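Local coordinates for invasion-associated protein B (Bartonella henselae, PDB 3DTD) that is of unknown molecular function but is probably associated with the invasion of host cells by this bacterium, at residues L31-C36 with F46-E51; R57-M62 with T77-I82; G70-N75 with I115-N120; P87-V92 with K132-I137. All coordinates share one frame; numbering follows the deposited sequence.

Contact 1 (L31-C36 with F46-E51); sequences LWSINC and FMHRQE
The side chain of Arg49 can be followed outward from the strand as a path across three neighbours. Its CB sits almost exactly over the six-membered ring of Trp32, 3.6 Å from the ring centroid, in a CH-pi contact. CG stands anti to the backbone N (chi1 166°), and a bend at chi2 (93°) turns the chain along Leu31, so that CD comes 3.2 Å from Leu31 O. At the tip, NH1 donates to a lone pair of that same Leu31 O over 2.9 Å, while Leu31 CB lies over one face of the guanidinium. NE and NH2 grip Glu51 from above its carboxylate plane, one nitrogen to each oxygen, NE to OE2 at 2.8 Å within a salt bridge. Three nitrogens thus fix the rotation of the group, and Glu51 has further hydrogen bonds to Gln151 N and a bound glycerol.

The opposite face of the Trp32 ring takes Met47 CE, 3.8 Å from CE3, so the indole is sandwiched between two side chains of the partner strand; its NE1 bonds to Gln151 O. On the face carrying Ser33, Asn35, Phe46 and His48, His48 adopts the crowded chi1 (60°), which lays its ring over Ser33 CB. Its NE2 then donates in the ring plane to a lone pair of Asn35 OD1 at 2.7 Å, amide and imidazole nearly coplanar. Paired N-H···O bonds join Ser33 to His48 and Asn35 to Phe46, with Phe46 N 2.9 Å from Asn35 O. Such a ladder is that of an antiparallel beta hairpin, here strands 32-39 and 42-52, cross-linked near its turn by the Cys36-Cys45 disulfide.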
# COMPACT_ATOMS: atom_id res chain seq x y z
N LEU C 31 32.18 0.07 -21.75
CA LEU C 31 31.57 0.14 -20.42
C LEU C 31 31.34 1.58 -19.98
O LEU C 31 30.77 1.83 -18.92
CB LEU C 31 32.42 -0.62 -19.41
CG LEU C 31 32.55 -2.14 -19.57
CD1 LEU C 31 33.54 -2.70 -18.58
CD2 LEU C 31 31.20 -2.85 -19.42
N TRP C 32 31.77 2.53 -20.80
CA TRP C 32 31.69 3.95 -20.45
C TRP C 32 30.51 4.65 -21.11
O TRP C 32 30.12 4.32 -22.23
CB TRP C 32 33.01 4.65 -20.76
CG TRP C 32 34.04 4.37 -19.73
CD1 TRP C 32 34.78 3.23 -19.60
CD2 TRP C 32 34.43 5.23 -18.65
NE1 TRP C 32 35.61 3.32 -18.51
CE2 TRP C 32 35.42 4.54 -17.91
CE3 TRP C 32 34.04 6.51 -18.23
CZ2 TRP C 32 36.03 5.10 -16.78
CZ3 TRP C 32 34.64 7.06 -17.11
CH2 TRP C 32 35.63 6.35 -16.39
N SER C 33 29.93 5.61 -20.38
CA SER C 33 28.78 6.38 -20.86
C SER C 33 29.11 7.87 -21.01
O SER C 33 29.96 8.40 -20.31
CB SER C 33 27.59 6.21 -19.91
OG SER C 33 27.20 4.86 -19.79
N ILE C 34 28.42 8.52 -21.94
CA ILE C 34 28.55 9.96 -22.16
C ILE C 34 27.19 10.66 -22.15
O ILE C 34 26.27 10.27 -22.86
CB ILE C 34 29.33 10.29 -23.48
CG1 ILE C 34 30.79 9.88 -23.35
CG2 ILE C 34 29.25 11.79 -23.82
CD1 ILE C 34 31.55 9.93 -24.63
N ASN C 35 27.09 11.70 -21.32
CA ASN C 35 25.92 12.56 -21.28
C ASN C 35 26.33 14.02 -21.39
O ASN C 35 27.34 14.43 -20.82
CB ASN C 35 25.12 12.33 -19.99
CG ASN C 35 24.34 11.03 -20.02
OD1 ASN C 35 24.78 10.02 -19.47
ND2 ASN C 35 23.18 11.05 -20.67
N CYS C 36 25.56 14.79 -22.15
CA CYS C 36 25.81 16.22 -22.29
C CYS C 36 24.68 17.04 -21.70
O CYS C 36 23.52 16.66 -21.79
CB CYS C 36 26.03 16.59 -23.76
SG CYS C 36 27.41 15.73 -24.55
N PHE C 46 30.09 15.01 -20.17
CA PHE C 46 30.85 14.22 -19.21
C PHE C 46 30.86 12.73 -19.51
O PHE C 46 29.96 12.18 -20.15
CB PHE C 46 30.44 14.52 -17.75
CG PHE C 46 28.99 14.28 -17.44
CD1 PHE C 46 28.58 13.09 -16.85
CD2 PHE C 46 28.03 15.27 -17.69
CE1 PHE C 46 27.24 12.86 -16.54
CE2 PHE C 46 26.69 15.05 -17.39
CZ PHE C 46 26.29 13.85 -16.81
N MET C 47 31.92 12.09 -19.02
CA MET C 47 32.26 10.71 -19.28
C MET C 47 32.12 9.98 -17.96
O MET C 47 32.76 10.37 -16.98
CB MET C 47 33.73 10.70 -19.69
CG MET C 47 34.17 9.64 -20.61
SD MET C 47 35.93 9.89 -20.95
CE MET C 47 36.43 8.21 -20.72
N HIS C 48 31.30 8.94 -17.90
CA HIS C 48 31.04 8.31 -16.60
C HIS C 48 30.88 6.80 -16.60
O HIS C 48 30.57 6.19 -17.62
CB HIS C 48 29.86 8.99 -15.88
CG HIS C 48 28.58 8.93 -16.63
ND1 HIS C 48 27.59 8.01 -16.36
CD2 HIS C 48 28.11 9.69 -17.66
CE1 HIS C 48 26.57 8.20 -17.18
NE2 HIS C 48 26.87 9.21 -17.98
N ARG C 49 31.10 6.22 -15.42
CA ARG C 49 31.09 4.78 -15.19
C ARG C 49 30.73 4.48 -13.73
O ARG C 49 31.29 5.09 -12.81
CB ARG C 49 32.47 4.19 -15.53
CG ARG C 49 32.72 2.77 -15.05
CD ARG C 49 32.36 1.75 -16.11
NE ARG C 49 32.14 0.42 -15.55
CZ ARG C 49 31.10 -0.36 -15.82
NH1 ARG C 49 30.16 0.03 -16.67
NH2 ARG C 49 31.02 -1.55 -15.25
N GLN C 50 29.82 3.57 -13.49
CA GLN C 50 29.66 3.08 -12.16
C GLN C 50 29.88 1.62 -12.05
O GLN C 50 29.69 0.92 -12.98
CB GLN C 50 28.36 3.54 -11.54
CG GLN C 50 27.18 2.99 -12.14
CD GLN C 50 25.96 3.72 -11.75
OE1 GLN C 50 24.88 3.30 -12.05
NE2 GLN C 50 26.12 4.82 -11.08
N GLU C 51 30.33 1.19 -10.91
CA GLU C 51 30.55 -0.21 -10.61
C GLU C 51 29.60 -0.68 -9.51
O GLU C 51 29.36 0.03 -8.53
CB GLU C 51 32.00 -0.49 -10.22
CG GLU C 51 33.07 0.07 -11.17
CD GLU C 51 33.16 -0.65 -12.52
OE1 GLU C 51 32.54 -1.72 -12.71
OE2 GLU C 51 33.87 -0.13 -13.41

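Contact 2 (R57-M62 with T77-I82)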
# COMPACT_ATOMS: atom_id res chain seq x y z
N ARG C 57 23.97 -2.89 -6.30
CA ARG C 57 24.03 -1.53 -5.79
C ARG C 57 25.41 -0.90 -6.04
O ARG C 57 26.43 -1.60 -6.01
CB ARG C 57 23.61 -1.44 -4.31
CG ARG C 57 24.56 -2.08 -3.32
CD ARG C 57 24.44 -1.42 -1.96
NE ARG C 57 25.62 -1.69 -1.14
CZ ARG C 57 26.64 -0.85 -0.96
NH1 ARG C 57 26.66 0.34 -1.53
NH2 ARG C 57 27.65 -1.22 -0.20
N VAL C 58 25.42 0.40 -6.30
CA VAL C 58 26.62 1.14 -6.67
C VAL C 58 27.60 1.27 -5.50
O VAL C 58 27.24 1.76 -4.43
CB VAL C 58 26.26 2.55 -7.23
CG1 VAL C 58 27.51 3.29 -7.71
CG2 VAL C 58 25.26 2.43 -8.37
N VAL C 59 28.82 0.81 -5.72
CA VAL C 59 29.88 0.84 -4.71
C VAL C 59 30.91 1.93 -5.04
O VAL C 59 31.35 2.67 -4.16
CB VAL C 59 30.56 -0.55 -4.58
CG1 VAL C 59 31.63 -0.56 -3.50
CG2 VAL C 59 29.53 -1.63 -4.30
N VAL C 60 31.26 2.02 -6.32
CA VAL C 60 32.21 3.02 -6.79
C VAL C 60 31.73 3.63 -8.12
O VAL C 60 31.13 2.95 -8.94
CB VAL C 60 33.68 2.45 -6.82
CG1 VAL C 60 33.76 1.14 -7.55
CG2 VAL C 60 34.68 3.43 -7.39
N ALA C 61 31.94 4.94 -8.29
CA ALA C 61 31.54 5.67 -9.49
C ALA C 61 32.63 6.65 -9.91
O ALA C 61 33.40 7.13 -9.08
CB ALA C 61 30.21 6.39 -9.27
N MET C 62 32.70 6.95 -11.20
CA MET C 62 33.68 7.89 -11.73
C MET C 62 33.02 8.77 -12.78
O MET C 62 32.36 8.25 -13.68
CB MET C 62 34.89 7.16 -12.30
CG MET C 62 35.93 8.07 -12.97
SD MET C 62 37.55 7.33 -13.22
CE MET C 62 38.15 7.40 -11.54
N THR C 77 33.60 8.54 -6.77
CA THR C 77 32.74 8.26 -5.62
C THR C 77 33.13 6.91 -5.03
O THR C 77 33.12 5.91 -5.73
CB THR C 77 31.25 8.28 -6.00
OG1 THR C 77 30.93 9.49 -6.69
CG2 THR C 77 30.37 8.18 -4.75
N VAL C 78 33.49 6.91 -3.75
CA VAL C 78 33.92 5.70 -3.04
C VAL C 78 32.92 5.39 -1.91
O VAL C 78 32.09 6.24 -1.58
CB VAL C 78 35.40 5.81 -2.51
CG1 VAL C 78 36.39 6.00 -3.67
CG2 VAL C 78 35.56 6.91 -1.48
N PRO C 79 32.95 4.16 -1.33
CA PRO C 79 32.01 3.82 -0.25
C PRO C 79 32.15 4.63 1.04
O PRO C 79 33.14 5.32 1.26
CB PRO C 79 32.33 2.35 0.05
CG PRO C 79 33.06 1.85 -1.11
CD PRO C 79 33.81 3.01 -1.67
N PHE C 80 31.12 4.54 1.88
CA PHE C 80 31.16 5.03 3.25
C PHE C 80 32.08 4.15 4.09
O PHE C 80 32.37 3.01 3.71
CB PHE C 80 29.75 4.97 3.86
CG PHE C 80 28.78 5.97 3.30
CD1 PHE C 80 29.07 7.33 3.29
CD2 PHE C 80 27.55 5.55 2.81
CE1 PHE C 80 28.17 8.25 2.78
CE2 PHE C 80 26.64 6.46 2.30
CZ PHE C 80 26.95 7.81 2.28
N GLY C 81 32.55 4.67 5.22
CA GLY C 81 33.37 3.89 6.14
C GLY C 81 34.86 3.92 5.84
O GLY C 81 35.63 3.15 6.43
N ILE C 82 35.25 4.81 4.93
CA ILE C 82 36.66 4.97 4.54
C ILE C 82 37.32 6.03 5.41
O ILE C 82 36.76 7.11 5.60
CB ILE C 82 36.80 5.33 3.02
CG1 ILE C 82 36.16 4.25 2.13
CG2 ILE C 82 38.25 5.57 2.61
CD1 ILE C 82 36.61 2.83 2.42
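Two pairs of side chains set the character of this junction, and they are turned differently. Ala61 and Thr77 project from the same face of the sheet, shoulder to shoulder, with Ala61 CB 3.9 Å from Thr77 CB. Val59 and Pro79 instead cross obliquely: the CG1 branch of Val59, anti to its backbone N (chi1 -178°), reaches Pro79 CG at 3.7 Å, and the proline CD lies 3.5 Å from Val59 O. Val60, next in the chain, points away from the Ala61 side, its CG2 3.4 Å from Thr77 O and its flank against Leu133.

The backbone bonds belong to a single hydrogen-bonded pair. Thr77 N donates to Ala61 O at 2.7 Å, approaching from above the carbonyl plane, whereas Ala61 N meets a lone pair of Thr77 O at 3.0 Å. That oxygen also receives a CA-H contact from Val60. Val59 and Val60 together sit opposite the single Glu51 of strand 42-52, a classic beta bulge that breaks the alternation of side chains.

Pro79 has no N-H to offer, so Val59 O cannot receive a ladder bond from it; the polar pairing gives way to apolar contact between valine and proline just where strand 72-78 ends.

Contact 3 (G70-N75 with I115-N120); sequences GVVSGN and IVFDKN
Ile115 holds CG1 between its backbone N and carbonyl carbon (chi1 35°), and this crowded setting lays CG1 against Gly74, 3.4 Å from Gly74 O, while CD1 runs on alongside the backbone of Asn75. Val72 has CG1 anti to its backbone N (chi1 169°) and Phe117 has CG beside its own N (chi1 -56°); together these torsions bring Val72 CG1 to the edge of the Phe117 ring, 3.7 Å from CD1 and near the ring plane. Val71 turns CG2 anti to N, so that this methyl meets Val116 CG1 and comes 3.3 Å from Phe117 O.

Side chains divide by face. Val72, Ile115 and Phe117 are buried on one, where Val122 of helix 119-127 packs on Val72 and Phe117. Ser73 and Val116 lie on the other, with Ser73 CB 4.0 Å from Val116 CG2 and its OG bonded to Asn67 ND2.

Three backbone bonds join the strands. Phe117 N points nearly along the Val72 C=O axis, at 2.8 Å from Val72 O; Gly74 N donates in plane to Ile115 O, and Ile115 N meets Gly74 O at 3.0 Å from above its carbonyl plane. Beyond the strand, Asp118 is the N-cap of helix 119-127, its OD1 accepting from Tyr121 N, and Lys119 bends back until NZ is 3.5 Å from Gly70 O and weakly bonded to Asp69 O.

Polar pairing is thus left mainly to the main chain, the buried face is hydrocarbon and aromatic, and charge appears only at the end, where strand passes into helix.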
# COMPACT_ATOMS: atom_id res chain seq x y z
N GLY C 70 43.08 20.66 -22.33
CA GLY C 70 43.41 19.27 -22.62
C GLY C 70 43.56 18.35 -21.42
O GLY C 70 43.86 17.16 -21.57
N VAL C 71 43.36 18.90 -20.22
CA VAL C 71 43.46 18.12 -18.98
C VAL C 71 42.12 17.42 -18.65
O VAL C 71 41.04 17.98 -18.86
CB VAL C 71 44.04 18.98 -17.80
CG1 VAL C 71 43.12 20.14 -17.42
CG2 VAL C 71 44.36 18.14 -16.57
N VAL C 72 42.20 16.19 -18.16
CA VAL C 72 41.03 15.41 -17.78
C VAL C 72 40.85 15.44 -16.25
O VAL C 72 41.75 15.05 -15.51
CB VAL C 72 41.15 13.95 -18.32
CG1 VAL C 72 40.10 13.05 -17.72
CG2 VAL C 72 41.04 13.94 -19.84
N SER C 73 39.70 15.93 -15.79
CA SER C 73 39.42 16.03 -14.35
C SER C 73 37.99 15.63 -14.01
O SER C 73 37.12 15.57 -14.88
CB SER C 73 39.72 17.45 -13.84
OG SER C 73 38.72 18.37 -14.24
N GLY C 74 37.74 15.37 -12.73
CA GLY C 74 36.39 15.10 -12.25
C GLY C 74 36.35 14.51 -10.86
O GLY C 74 37.13 14.90 -9.99
N ASN C 75 35.43 13.57 -10.65
CA ASN C 75 35.20 13.00 -9.32
C ASN C 75 35.08 11.49 -9.29
O ASN C 75 34.46 10.88 -10.17
CB ASN C 75 33.97 13.63 -8.67
CG ASN C 75 34.19 15.08 -8.28
OD1 ASN C 75 35.09 15.40 -7.49
ND2 ASN C 75 33.38 15.98 -8.83
N ILE C 115 39.73 14.16 -8.73
CA ILE C 115 40.82 13.58 -9.50
C ILE C 115 41.19 14.49 -10.67
O ILE C 115 40.33 15.07 -11.32
CB ILE C 115 40.46 12.16 -10.03
CG1 ILE C 115 38.97 12.08 -10.37
CG2 ILE C 115 40.82 11.12 -8.98
CD1 ILE C 115 38.59 11.02 -11.36
N VAL C 116 42.50 14.64 -10.89
CA VAL C 116 43.04 15.37 -12.03
C VAL C 116 44.08 14.47 -12.69
O VAL C 116 45.02 14.01 -12.04
CB VAL C 116 43.67 16.73 -11.62
CG1 VAL C 116 44.39 17.38 -12.79
CG2 VAL C 116 42.61 17.68 -11.07
N PHE C 117 43.92 14.22 -13.99
CA PHE C 117 44.84 13.37 -14.75
C PHE C 117 45.67 14.20 -15.72
O PHE C 117 45.12 14.90 -16.57
CB PHE C 117 44.08 12.30 -15.52
CG PHE C 117 43.20 11.42 -14.66
CD1 PHE C 117 41.84 11.32 -14.92
CD2 PHE C 117 43.73 10.70 -13.61
CE1 PHE C 117 41.03 10.51 -14.14
CE2 PHE C 117 42.93 9.88 -12.82
CZ PHE C 117 41.57 9.79 -13.09
N ASP C 118 47.00 14.11 -15.62
CA ASP C 118 47.89 14.72 -16.60
C ASP C 118 47.97 13.91 -17.90
O ASP C 118 47.44 12.79 -17.95
CB ASP C 118 49.29 15.00 -16.02
CG ASP C 118 49.96 13.77 -15.41
OD1 ASP C 118 50.01 12.69 -16.05
OD2 ASP C 118 50.48 13.88 -14.29
N LYS C 119 48.63 14.46 -18.92
CA LYS C 119 48.75 13.84 -20.25
C LYS C 119 49.27 12.40 -20.21
O LYS C 119 48.80 11.55 -20.96
CB LYS C 119 49.65 14.68 -21.17
CG LYS C 119 49.37 16.18 -21.19
CD LYS C 119 48.22 16.55 -22.11
CE LYS C 119 47.99 18.06 -22.11
NZ LYS C 119 46.82 18.45 -22.95
N ASN C 120 50.25 12.16 -19.34
CA ASN C 120 50.86 10.84 -19.19
C ASN C 120 49.94 9.83 -18.52
O ASN C 120 49.95 8.65 -18.88
CB ASN C 120 52.18 10.95 -18.42
CG ASN C 120 53.13 11.98 -19.01
OD1 ASN C 120 53.72 12.78 -18.29
ND2 ASN C 120 53.27 11.97 -20.34

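Contact 4 (P87-V92 with K132-I137)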
# COMPACT_ATOMS: atom_id res chain seq x y z
N PRO C 87 45.14 8.62 2.51
CA PRO C 87 44.87 8.92 1.10
C PRO C 87 44.18 7.80 0.32
O PRO C 87 44.14 6.64 0.76
CB PRO C 87 46.26 9.18 0.52
CG PRO C 87 47.21 9.17 1.67
CD PRO C 87 46.57 8.34 2.72
N VAL C 88 43.63 8.17 -0.83
CA VAL C 88 43.10 7.23 -1.81
C VAL C 88 44.11 7.15 -2.95
O VAL C 88 44.42 8.15 -3.59
CB VAL C 88 41.69 7.65 -2.33
CG1 VAL C 88 41.22 6.72 -3.46
CG2 VAL C 88 40.67 7.66 -1.19
N ARG C 89 44.62 5.94 -3.18
CA ARG C 89 45.65 5.69 -4.19
C ARG C 89 45.02 5.16 -5.48
O ARG C 89 44.23 4.21 -5.45
CB ARG C 89 46.67 4.70 -3.63
CG ARG C 89 47.85 4.36 -4.54
CD ARG C 89 48.75 3.34 -3.86
NE ARG C 89 49.90 2.98 -4.69
CZ ARG C 89 49.97 1.89 -5.45
NH1 ARG C 89 48.95 1.04 -5.50
NH2 ARG C 89 51.07 1.65 -6.16
N LEU C 90 45.37 5.78 -6.60
CA LEU C 90 44.88 5.38 -7.92
C LEU C 90 46.03 4.87 -8.78
O LEU C 90 47.04 5.55 -8.94
CB LEU C 90 44.19 6.56 -8.62
CG LEU C 90 42.74 6.91 -8.26
CD1 LEU C 90 42.65 7.76 -7.01
CD2 LEU C 90 42.10 7.64 -9.42
N GLN C 91 45.87 3.68 -9.34
CA GLN C 91 46.91 3.06 -10.15
C GLN C 91 46.31 2.36 -11.38
O GLN C 91 45.39 1.56 -11.25
CB GLN C 91 47.72 2.05 -9.32
CG GLN C 91 48.93 1.47 -10.03
CD GLN C 91 49.63 0.38 -9.24
OE1 GLN C 91 49.04 -0.24 -8.35
NE2 GLN C 91 50.89 0.14 -9.56
N VAL C 92 46.84 2.67 -12.55
CA VAL C 92 46.44 1.96 -13.76
C VAL C 92 47.15 0.61 -13.79
O VAL C 92 48.36 0.53 -14.01
CB VAL C 92 46.75 2.75 -15.06
CG1 VAL C 92 46.03 2.11 -16.23
CG2 VAL C 92 46.35 4.20 -14.92
N LYS C 132 42.92 0.61 -10.53
CA LYS C 132 42.88 0.03 -9.19
C LYS C 132 42.85 1.10 -8.11
O LYS C 132 43.60 2.09 -8.18
CB LYS C 132 44.07 -0.91 -8.97
CG LYS C 132 44.01 -2.20 -9.79
CD LYS C 132 45.17 -3.12 -9.44
CE LYS C 132 45.12 -4.39 -10.27
NZ LYS C 132 46.27 -5.30 -9.96
N LEU C 133 41.98 0.91 -7.13
CA LEU C 133 41.88 1.83 -6.00
C LEU C 133 42.41 1.21 -4.71
O LEU C 133 42.20 0.02 -4.46
CB LEU C 133 40.43 2.29 -5.79
CG LEU C 133 39.64 3.23 -6.71
CD1 LEU C 133 40.47 3.87 -7.84
CD2 LEU C 133 38.44 2.51 -7.29
N ALA C 134 43.09 2.02 -3.91
CA ALA C 134 43.60 1.59 -2.60
C ALA C 134 43.28 2.65 -1.54
O ALA C 134 43.61 3.83 -1.70
CB ALA C 134 45.10 1.33 -2.66
N MET C 135 42.63 2.22 -0.46
CA MET C 135 42.26 3.13 0.63
C MET C 135 42.27 2.42 1.99
O MET C 135 42.54 1.22 2.07
CB MET C 135 40.90 3.80 0.35
CG MET C 135 39.73 2.84 0.14
SD MET C 135 38.40 3.55 -0.85
CE MET C 135 39.03 3.31 -2.51
N THR C 136 42.00 3.18 3.05
CA THR C 136 42.01 2.65 4.41
C THR C 136 40.59 2.72 5.01
O THR C 136 39.91 3.74 4.89
CB THR C 136 43.00 3.44 5.31
OG1 THR C 136 44.25 3.60 4.62
CG2 THR C 136 43.24 2.73 6.62
N ILE C 137 40.16 1.63 5.63
CA ILE C 137 38.87 1.57 6.31
C ILE C 137 38.99 2.19 7.71
O ILE C 137 39.94 1.90 8.44
CB ILE C 137 38.35 0.11 6.41
CG1 ILE C 137 38.31 -0.54 5.02
CG2 ILE C 137 36.96 0.06 7.06
CD1 ILE C 137 38.04 -2.03 5.02
O HOH W 1 45.09 4.52 2.01
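The flat groups of this contact are the guanidinium of Arg89 and the amide of Gln91, two residues apart on one strand and on the same face of the sheet. Neither plane is stacked on the other: Arg89 NH1 donates to Gln91 OE1 at 3.1 Å from well above the amide plane, a bent bond of 136° at the hydrogen. The amide has a second hold through NE2, which bonds to Gly95 O. Arg89 reaches this position fully extended from CG to NE, leaving only its base across the strands, where its CB lies 3.8 Å from Ala134 CB. Lys132, likewise extended, leads its ammonium away from the pair.

On the other face the side chains are buried and run side by side. Leu90 CG touches Leu133 CD1 at 3.8 Å, and Val88 CG2 comes 4.2 Å from Met135 CB, while the bent tip of Met135 returns its CE toward Val88 CG1.

Four N-H···O bonds tie the backbones. The straightest runs from Arg89 N to Ala134 O (2.8 Å, 177°), and Lys132 N reaches Gln91 O at 2.7 Å. Past the last bridge, a water donates to Pro87 O at 2.6 Å and also bonds Thr136 OG1, spanning the strands as they part.

One polar face and one apolar face on a regular antiparallel ladder mark an amphipathic sheet: strands 88-92 and 130-136 are the central pair of a four-stranded sheet, whose apolar side meets the protein core.

Contacts 1, 2 and 3 all lie in one antiparallel sheet, contact 4 in a second. Contact 1 is separated from contact 2 by the junction of strands 42-52 and 58-66, with Glu51 N 2.7 Å from Val60 O and Arg49 O 2.8 Å from Met62 N; their centres are 16 Å apart. Contacts 2 and 3 share strand 72-78, and Met62 CE packs on Ile115 CD1. Contact 4 meets the first sheet through side chains: Val60 CG2 is 3.9 Å from Leu133 CD2, and Ile115 CG2 is 3.7 Å from Leu90 CD2. Contacts 1 and 4 do not touch, with centres 21 Å apart. Glycerol, probably from the crystallisation liquor, binds near contacts 1 and 2.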